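Local coordinates for protein putative alcohol dehydrogenase (Sinorhizobium meliloti, PDB 4J6F) that probably acts as a zinc-binding, NAD(P)-dependent alcohol dehydrogenase of the medium-chain dehydrogenase/reductase superfamily, at residues W79-A84 against D367-N372. Numbering follows the deposited sequence.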
ATOM      1  N   TRP A  79      20.740  -1.908  13.352  1.00 26.40           N
ATOM      2  CA  TRP A  79      20.707  -2.297  11.946  1.00 26.77           C
ATOM      3  C   TRP A  79      21.757  -1.616  11.079  1.00 26.22           C
ATOM      4  O   TRP A  79      22.323  -2.259  10.195  1.00 27.96           O
ATOM      5  CB  TRP A  79      19.306  -2.147  11.357  1.00 26.95           C
ATOM      6  CG  TRP A  79      18.341  -3.160  11.919  1.00 29.80           C
ATOM      7  CD1 TRP A  79      18.605  -4.483  12.268  1.00 31.80           C
ATOM      8  CD2 TRP A  79      16.961  -2.954  12.183  1.00 29.28           C
ATOM      9  NE1 TRP A  79      17.461  -5.089  12.744  1.00 31.14           N
ATOM     10  CE2 TRP A  79      16.438  -4.174  12.695  1.00 31.23           C
ATOM     11  CE3 TRP A  79      16.111  -1.862  12.039  1.00 31.46           C
ATOM     12  CZ2 TRP A  79      15.100  -4.316  13.058  1.00 34.60           C
ATOM     13  CZ3 TRP A  79      14.769  -2.003  12.404  1.00 36.96           C
ATOM     14  CH2 TRP A  79      14.278  -3.223  12.904  1.00 37.09           C
ATOM     15  N   VAL A  80      22.052  -0.344  11.335  1.00 23.90           N
ATOM     16  CA  VAL A  80      23.123   0.316  10.592  1.00 23.77           C
ATOM     17  C   VAL A  80      24.454  -0.380  10.884  1.00 26.83           C
ATOM     18  O   VAL A  80      25.228  -0.639   9.975  1.00 28.11           O
ATOM     19  CB  VAL A  80      23.204   1.823  10.891  1.00 22.15           C
ATOM     20  CG1 VAL A  80      24.518   2.415  10.415  1.00 22.03           C
ATOM     21  CG2 VAL A  80      22.044   2.552  10.242  1.00 21.51           C
ATOM     22  N   ARG A  81      24.704  -0.709  12.148  1.00 27.89           N
ATOM     23  CA  ARG A  81      25.958  -1.341  12.530  1.00 29.05           C
ATOM     24  C   ARG A  81      26.075  -2.704  11.881  1.00 32.44           C
ATOM     25  O   ARG A  81      27.112  -3.030  11.319  1.00 36.33           O
ATOM     26  CB  ARG A  81      26.048  -1.465  14.041  1.00 28.31           C
ATOM     27  CG  ARG A  81      27.380  -1.964  14.579  1.00 27.79           C
ATOM     28  CD  ARG A  81      27.201  -2.430  16.014  1.00 27.19           C
ATOM     29  NE  ARG A  81      26.608  -3.762  16.007  1.00 28.30           N
ATOM     30  CZ  ARG A  81      25.670  -4.192  16.846  1.00 28.70           C
ATOM     31  NH1 ARG A  81      25.195  -3.403  17.794  1.00 27.38           N
ATOM     32  NH2 ARG A  81      25.206  -5.429  16.731  1.00 31.40           N
ATOM     33  N   GLU A  82      25.007  -3.496  11.937  1.00 32.97           N
ATOM     34  CA  GLU A  82      24.997  -4.821  11.294  1.00 33.45           C
ATOM     35  C   GLU A  82      24.990  -4.760   9.764  1.00 33.50           C
ATOM     36  O   GLU A  82      25.403  -5.713   9.120  1.00 34.66           O
ATOM     37  CB  GLU A  82      23.819  -5.659  11.784  1.00 33.87           C
ATOM     38  CG  GLU A  82      23.785  -5.782  13.292  1.00 39.52           C
ATOM     39  CD  GLU A  82      22.664  -6.665  13.805  1.00 45.22           C
ATOM     40  OE1 GLU A  82      21.511  -6.481  13.371  1.00 44.58           O
ATOM     41  OE2 GLU A  82      22.940  -7.540  14.658  1.00 49.91           O
ATOM     42  N   GLY A  83      24.537  -3.641   9.189  1.00 31.84           N
ATOM     43  CA  GLY A  83      24.363  -3.524   7.742  1.00 30.78           C
ATOM     44  C   GLY A  83      23.163  -4.357   7.318  1.00 31.94           C
ATOM     45  O   GLY A  83      23.125  -4.938   6.228  1.00 34.38           O
ATOM     46  N   ALA A  84      22.160  -4.400   8.180  1.00 29.60           N
ATOM     47  CA  ALA A  84      21.078  -5.335   8.007  1.00 28.97           C
ATOM     48  C   ALA A  84      19.905  -4.837   7.168  1.00 31.22           C
ATOM     49  O   ALA A  84      18.795  -5.345   7.323  1.00 33.92           O
ATOM     50  CB  ALA A  84      20.586  -5.777   9.362  1.00 28.59           C
ATOM     51  N   ASP A 367      21.372  -4.970  26.325  1.00 33.36           N
ATOM     52  CA  ASP A 367      20.058  -4.787  26.912  1.00 32.91           C
ATOM     53  C   ASP A 367      19.060  -4.284  25.895  1.00 31.35           C
ATOM     54  O   ASP A 367      17.916  -4.728  25.878  1.00 31.74           O
ATOM     55  CB  ASP A 367      20.142  -3.851  28.100  1.00 34.35           C
ATOM     56  CG  ASP A 367      20.738  -4.522  29.310  1.00 38.64           C
ATOM     57  OD1 ASP A 367      21.227  -5.673  29.179  1.00 38.77           O
ATOM     58  OD2 ASP A 367      20.722  -3.902  30.394  1.00 41.59           O
ATOM     59  N   PHE A 368      19.496  -3.379  25.024  1.00 30.50           N
ATOM     60  CA  PHE A 368      18.614  -2.852  23.989  1.00 28.73           C
ATOM     61  C   PHE A 368      18.093  -3.936  23.056  1.00 31.11           C
ATOM     62  O   PHE A 368      16.920  -3.935  22.700  1.00 32.05           O
ATOM     63  CB  PHE A 368      19.303  -1.790  23.165  1.00 26.18           C
ATOM     64  CG  PHE A 368      18.427  -1.217  22.102  1.00 24.97           C
ATOM     65  CD1 PHE A 368      17.444  -0.293  22.424  1.00 23.87           C
ATOM     66  CD2 PHE A 368      18.562  -1.618  20.779  1.00 25.00           C
ATOM     67  CE1 PHE A 368      16.621   0.233  21.452  1.00 23.46           C
ATOM     68  CE2 PHE A 368      17.743  -1.100  19.795  1.00 24.38           C
ATOM     69  CZ  PHE A 368      16.767  -0.172  20.136  1.00 24.09           C
HETATM   70  N   MSE A 369      18.971  -4.856  22.664  1.00 32.67           N
HETATM   71  CA  MSE A 369      18.617  -5.897  21.717  1.00 32.60           C
HETATM   72  C   MSE A 369      17.736  -6.919  22.373  1.00 34.27           C
HETATM   73  O   MSE A 369      16.912  -7.533  21.708  1.00 35.92           O
HETATM   74  CB  MSE A 369      19.874  -6.550  21.168  1.00 35.48           C
HETATM   75  CG  MSE A 369      20.524  -5.755  20.032  1.00 38.98           C
HETATM   76 SE   MSE A 369      22.370  -6.399  19.696  1.00 46.04          SE
HETATM   77  CE  MSE A 369      22.162  -7.139  17.889  1.00 46.67           C
ATOM     78  N   ALA A 370      17.877  -7.122  23.679  1.00 35.64           N
ATOM     79  CA  ALA A 370      17.070  -8.149  24.356  1.00 35.63           C
ATOM     80  C   ALA A 370      15.597  -7.749  24.446  1.00 37.80           C
ATOM     81  O   ALA A 370      14.719  -8.609  24.371  1.00 41.60           O
ATOM     82  CB  ALA A 370      17.634  -8.500  25.731  1.00 34.54           C
ATOM     83  N   LYS A 371      15.336  -6.448  24.596  1.00 35.20           N
ATOM     84  CA  LYS A 371      13.971  -5.918  24.697  1.00 32.66           C
ATOM     85  C   LYS A 371      13.169  -6.424  25.898  1.00 34.53           C
ATOM     86  O   LYS A 371      11.937  -6.512  25.816  1.00 35.30           O
ATOM     87  CB  LYS A 371      13.175  -6.203  23.424  1.00 29.87           C
ATOM     88  CG  LYS A 371      13.875  -5.837  22.134  1.00 28.45           C
ATOM     89  CD  LYS A 371      13.716  -4.378  21.809  1.00 28.08           C
ATOM     90  CE  LYS A 371      14.042  -4.152  20.349  1.00 29.18           C
ATOM     91  NZ  LYS A 371      14.810  -2.890  20.156  1.00 29.62           N
ATOM     92  N   ASN A 372      13.849  -6.759  26.996  1.00 34.65           N
ATOM     93  CA  ASN A 372      13.166  -7.065  28.257  1.00 36.67           C
ATOM     94  C   ASN A 372      12.986  -5.811  29.078  1.00 37.36           C
ATOM     95  O   ASN A 372      13.489  -5.711  30.207  1.00 40.02           O
ATOM     96  CB  ASN A 372      13.913  -8.125  29.044  1.00 40.48           C
ATOM     97  CG  ASN A 372      14.058  -9.406  28.267  1.00 50.27           C
ATOM     98  OD1 ASN A 372      13.097  -9.898  27.677  1.00 56.52           O
ATOM     99  ND2 ASN A 372      15.266  -9.945  28.238  1.00 55.07           N
TER
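M369, a selenomethionine, brings its terminal methyl up against the polar ends of R81 and E82, which come at it from the opposite direction. The contact joins the C-terminal ends of two helices, 75-82 and 361-370, in a chain with the medium-chain dehydrogenase/reductase architecture: the first helix follows a strand of the GroES-like domain, and the second precedes strand 376-380, which pairs with that same strand, 63-72. From the second segment M369 alone makes the contact, chiefly through CE, 3.7 Å from NH2 of R81. That methyl sits at the edge of the guanidinium, near its plane, and meets both charged groups by van der Waals contact. The arginine runs out with CG anti to its own backbone N (chi1 -173°) and then bends at chi3 (79°). Its NE donates to the carbonyl of G43, which helps fix the group, while NH1 makes a weak hydrogen bond to Q365, one turn before M369. E82 extends beyond CG and brings its carboxylate alongside, with OE2 3.7 Å from NH2 of R81, a long salt bridge. Just after this pair the first helix closes in a Schellman motif, with G83 at positive phi as the C-prime residue and A84 N bonded to W79 O at 2.9 Å. M369 also packs on V78, and K371 reaches N75. E82 meets the selenomethionine through one carboxylate oxygen, OE2, 3.3 Å from M369 CE.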